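Local structure of lipopolysaccharide heptosyltransferase 2 (Escherichia coli, 1PSW) at residues 172-177 with 252-257; 165-170 with 258-263. The protein transfers the second heptose from an ADP-activated donor onto the heptosyl-Kdo2-lipid A acceptor during assembly of the lipopolysaccharide core. All coordinates share one frame; numbering follows the deposited sequence.

Interaction 1 (172-177 with 252-257)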
# COMPACT_ATOMS: atom_id res chain seq x y z
N ASN A 172 22.88 -0.38 -4.12
CA ASN A 172 24.18 -0.76 -3.56
C ASN A 172 24.06 -1.07 -2.07
O ASN A 172 24.74 -1.96 -1.56
CB ASN A 172 25.23 0.36 -3.75
CG ASN A 172 25.69 0.50 -5.20
OD1 ASN A 172 25.88 -0.49 -5.91
ND2 ASN A 172 25.90 1.74 -5.62
N GLN A 173 23.19 -0.35 -1.37
CA GLN A 173 22.98 -0.56 0.06
C GLN A 173 22.51 -1.99 0.33
O GLN A 173 22.76 -2.54 1.39
CB GLN A 173 21.95 0.45 0.55
CG GLN A 173 21.46 0.31 1.98
CD GLN A 173 20.64 1.53 2.37
OE1 GLN A 173 19.65 1.86 1.72
NE2 GLN A 173 21.06 2.21 3.43
N PHE A 174 21.85 -2.59 -0.66
CA PHE A 174 21.37 -3.94 -0.49
C PHE A 174 22.13 -4.97 -1.34
O PHE A 174 21.64 -6.05 -1.63
CB PHE A 174 19.86 -3.97 -0.74
CG PHE A 174 19.08 -3.42 0.42
CD1 PHE A 174 18.82 -4.22 1.53
CD2 PHE A 174 18.71 -2.07 0.46
CE1 PHE A 174 18.21 -3.69 2.66
CE2 PHE A 174 18.09 -1.53 1.58
CZ PHE A 174 17.85 -2.34 2.68
N SER A 175 23.35 -4.60 -1.70
CA SER A 175 24.24 -5.46 -2.47
C SER A 175 23.66 -6.02 -3.75
O SER A 175 23.88 -7.19 -4.08
CB SER A 175 24.71 -6.61 -1.58
OG SER A 175 25.36 -6.13 -0.43
N LEU A 176 22.92 -5.18 -4.47
CA LEU A 176 22.32 -5.61 -5.72
C LEU A 176 23.21 -5.20 -6.88
O LEU A 176 23.77 -4.10 -6.89
CB LEU A 176 20.93 -4.98 -5.89
CG LEU A 176 19.88 -5.44 -4.87
CD1 LEU A 176 18.59 -4.67 -5.08
CD2 LEU A 176 19.65 -6.94 -5.03
N SER A 177 23.34 -6.10 -7.85
CA SER A 177 24.15 -5.86 -9.04
C SER A 177 23.39 -5.07 -10.10
O SER A 177 22.19 -5.27 -10.28
CB SER A 177 24.61 -7.19 -9.63
OG SER A 177 25.25 -6.98 -10.88
N LEU A 252 10.11 0.46 4.98
CA LEU A 252 9.21 0.82 3.88
C LEU A 252 9.76 1.84 2.88
O LEU A 252 9.48 1.75 1.69
CB LEU A 252 7.87 1.33 4.43
CG LEU A 252 7.00 0.28 5.12
CD1 LEU A 252 5.76 0.91 5.74
CD2 LEU A 252 6.61 -0.77 4.09
N ASP A 253 10.55 2.80 3.37
CA ASP A 253 11.11 3.80 2.48
C ASP A 253 12.10 3.14 1.52
O ASP A 253 12.11 3.45 0.33
CB ASP A 253 11.74 4.96 3.29
CG ASP A 253 12.92 4.53 4.16
OD1 ASP A 253 12.90 3.42 4.72
OD2 ASP A 253 13.86 5.34 4.28
N GLN A 254 12.89 2.20 2.01
CA GLN A 254 13.84 1.51 1.15
C GLN A 254 13.09 0.58 0.19
O GLN A 254 13.50 0.42 -0.96
CB GLN A 254 14.81 0.71 2.00
CG GLN A 254 15.64 1.58 2.90
CD GLN A 254 16.42 0.80 3.92
OE1 GLN A 254 15.85 -0.02 4.65
NE2 GLN A 254 17.72 1.04 3.99
N ALA A 255 12.01 -0.02 0.66
CA ALA A 255 11.21 -0.90 -0.18
C ALA A 255 10.62 -0.11 -1.35
O ALA A 255 10.62 -0.57 -2.49
CB ALA A 255 10.09 -1.55 0.63
N VAL A 256 10.12 1.09 -1.06
CA VAL A 256 9.53 1.95 -2.09
C VAL A 256 10.56 2.24 -3.18
O VAL A 256 10.27 2.14 -4.37
CB VAL A 256 9.08 3.30 -1.50
CG1 VAL A 256 8.80 4.28 -2.61
CG2 VAL A 256 7.82 3.09 -0.64
N ILE A 257 11.77 2.61 -2.76
CA ILE A 257 12.85 2.92 -3.68
C ILE A 257 13.22 1.71 -4.55
O ILE A 257 13.28 1.82 -5.77
CB ILE A 257 14.11 3.40 -2.91
CG1 ILE A 257 13.81 4.74 -2.21
CG2 ILE A 257 15.29 3.54 -3.87
CD1 ILE A 257 14.81 5.12 -1.12

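Interaction 2 (165-170 with 258-263)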
# COMPACT_ATOMS: atom_id res chain seq x y z
N GLY A 165 19.13 8.85 -8.28
CA GLY A 165 20.16 8.82 -7.26
C GLY A 165 19.76 7.93 -6.10
O GLY A 165 20.58 7.17 -5.57
N GLU A 166 18.49 8.01 -5.70
CA GLU A 166 17.98 7.19 -4.61
C GLU A 166 18.05 5.72 -5.01
O GLU A 166 18.54 4.89 -4.26
CB GLU A 166 16.53 7.57 -4.27
CG GLU A 166 16.37 8.98 -3.70
CD GLU A 166 14.94 9.30 -3.29
OE1 GLU A 166 14.03 9.20 -4.13
OE2 GLU A 166 14.72 9.66 -2.11
N LYS A 167 17.55 5.40 -6.20
CA LYS A 167 17.57 4.03 -6.67
C LYS A 167 18.99 3.48 -6.72
O LYS A 167 19.26 2.36 -6.29
CB LYS A 167 16.97 3.93 -8.08
CG LYS A 167 15.48 4.23 -8.18
CD LYS A 167 15.04 4.19 -9.65
CE LYS A 167 13.72 4.91 -9.88
NZ LYS A 167 13.40 5.01 -11.33
N SER A 168 19.91 4.29 -7.24
CA SER A 168 21.31 3.90 -7.36
C SER A 168 21.95 3.52 -6.02
O SER A 168 22.50 2.42 -5.88
CB SER A 168 22.10 5.03 -8.03
OG SER A 168 23.39 4.59 -8.39
N TYR A 169 21.89 4.42 -5.05
CA TYR A 169 22.47 4.15 -3.75
C TYR A 169 21.82 2.98 -3.03
O TYR A 169 22.50 2.11 -2.49
CB TYR A 169 22.37 5.37 -2.82
CG TYR A 169 22.73 5.00 -1.39
CD1 TYR A 169 24.02 4.54 -1.08
CD2 TYR A 169 21.76 4.97 -0.39
CE1 TYR A 169 24.32 4.06 0.18
CE2 TYR A 169 22.06 4.49 0.89
CZ TYR A 169 23.34 4.03 1.16
OH TYR A 169 23.66 3.51 2.40
N THR A 170 20.49 2.96 -3.01
CA THR A 170 19.75 1.91 -2.32
C THR A 170 20.05 0.53 -2.91
O THR A 170 20.12 -0.44 -2.17
CB THR A 170 18.24 2.24 -2.32
OG1 THR A 170 18.04 3.53 -1.72
CG2 THR A 170 17.48 1.23 -1.49
N LEU A 258 13.42 0.56 -3.92
CA LEU A 258 13.79 -0.66 -4.67
C LEU A 258 12.70 -1.12 -5.65
O LEU A 258 13.01 -1.59 -6.74
CB LEU A 258 14.15 -1.78 -3.70
CG LEU A 258 15.45 -1.55 -2.92
CD1 LEU A 258 15.65 -2.62 -1.86
CD2 LEU A 258 16.63 -1.53 -3.89
N ILE A 259 11.45 -1.02 -5.23
CA ILE A 259 10.35 -1.39 -6.09
C ILE A 259 10.38 -0.47 -7.32
O ILE A 259 10.20 -0.92 -8.46
CB ILE A 259 8.99 -1.28 -5.34
CG1 ILE A 259 8.87 -2.45 -4.36
CG2 ILE A 259 7.81 -1.27 -6.33
CD1 ILE A 259 7.69 -2.36 -3.41
N ALA A 260 10.63 0.81 -7.10
CA ALA A 260 10.69 1.78 -8.19
C ALA A 260 11.81 1.40 -9.17
O ALA A 260 11.70 1.66 -10.36
CB ALA A 260 10.95 3.18 -7.62
N ALA A 261 12.88 0.78 -8.67
CA ALA A 261 14.01 0.40 -9.51
C ALA A 261 13.77 -0.87 -10.33
O ALA A 261 14.57 -1.20 -11.20
CB ALA A 261 15.26 0.24 -8.66
N CYS A 262 12.69 -1.58 -10.05
CA CYS A 262 12.36 -2.81 -10.77
C CYS A 262 11.68 -2.56 -12.11
O CYS A 262 10.88 -1.64 -12.22
CB CYS A 262 11.41 -3.69 -9.96
SG CYS A 262 12.14 -4.38 -8.44
N LYS A 263 11.97 -3.40 -13.10
CA LYS A 263 11.35 -3.26 -14.42
C LYS A 263 9.87 -3.66 -14.37
O LYS A 263 9.07 -3.18 -15.18
CB LYS A 263 12.08 -4.14 -15.43
CG LYS A 263 13.55 -3.81 -15.60
CD LYS A 263 13.75 -2.47 -16.27
CE LYS A 263 15.23 -2.15 -16.42
NZ LYS A 263 15.43 -0.92 -17.23
O HOH W 1 13.73 2.51 -12.47
O HOH W 2 10.57 4.00 -11.55

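Interaction 1 (172-177 with 252-257)
Gln254 reaches out from the first turn of helix 252-260 and sets its terminal amide against two neighbours at the end of helix 164-173: the amide of Gln173 and the ring of Phe174. It has the largest buried surface of the three and touches each partner in a different way. Its CG lies opposite the carbonyl carbon, beside the backbone N, and the chain beyond is extended, which carries the amide across the interhelical gap.

Toward Phe174 the approach is at the rim of the ring. CD of Gln254 lies in the ring plane, 3.7 Å from Phe174 CZ, while NE2 of Gln254 is 3.5 Å from Phe174 CE2. The amide is turned steeply against the ring, the planes 74° apart, so it does not stack; because NE2 also sits near the ring plane, its N-H is not over the face. Phe174 itself is buried, with Leu246, Thr250 and Leu258 also against its ring.

Gln173 supplies the polar partner. Its OE1 accepts a weak hydrogen bond from Gln254 NE2 at 3.1 Å, bent to 140° at the hydrogen. The two amides stand almost perpendicular, their planes 85° apart, and only one such bond joins them. At the other end of the Gln254 amide, OE1 is bonded to the backbone N of Gln251, just ahead of the helix.

Behind these side chains, helix 164-173 ends in a Schellman motif in which Ser175, with positive phi, is the C-prime residue; its N bonds to Asn172 O, and Leu176 N bonds to Cys171 O. Bonds at both ends of the Gln254 amide, the one at NE2 weak, would favour this orientation, with NE2 facing Gln173 and OE1 turned back to Gln251. The contact thus pairs a buried aromatic edge with a weak polar link at the more exposed margin of the helix pair.

Interaction 2 (165-170 with 258-263)
Aliphatic packing brings Lys167 against Ala261 and Thr170 against Leu258, where helices 164-173 and 252-260 draw close. The backbones are nearest at the first pair, with Lys167 CA 5.8 Å from Ala261 CA. The extended lysine chain runs alongside the small residues: its CG lies 4.0 Å from Ala261 CB, and Lys167 CE lies 4.0 Å from Ala260 CB. Thr170 contributes its CG2, placed anti to the backbone N, which meets Leu258 CG at 3.7 Å.

Polar contacts across the interface are mediated by water. Two molecules each accept from Lys167 NZ and donate to Ala260 O, making a double bridge, while NZ also forms a salt bridge with Glu164. An alanine in place of Lys167 would probably leave Ala260 O without this link and Glu164 without its charged mate, and take away the CG and CD that lie over Ala261. Within helix 164-173, Thr170 OG1 donates to Glu166 O at 2.9 Å, fixing the threonine's rotation with its methyl turned to Leu258.

Phe219 and Leu246 also touch Leu258, and beyond the contact the chain enters strand 264-268, while Ile259 packs against helix 271-278.

Overall arrangement
From the N terminus, the chain first passes through the six-stranded parallel sheet that contains strand 2-6, then reaches helix 164-173, which with the turn after it supplies the first segments of both contacts. It continues through strand 182-186, helix 199-211 and strands 215-218 and 243-245 before returning in helix 252-260. Interaction 1 closes the inner loop, and interaction 2 closes the outer one around it, the nesting expected of two helices running in roughly opposite directions. Their centres are about 6 Å apart, and Ile257 packs on Thr170 between them. Together they tie the helix leading into the second parallel sheet to the one preceding its strand 264-268, within one half of the GT-B architecture.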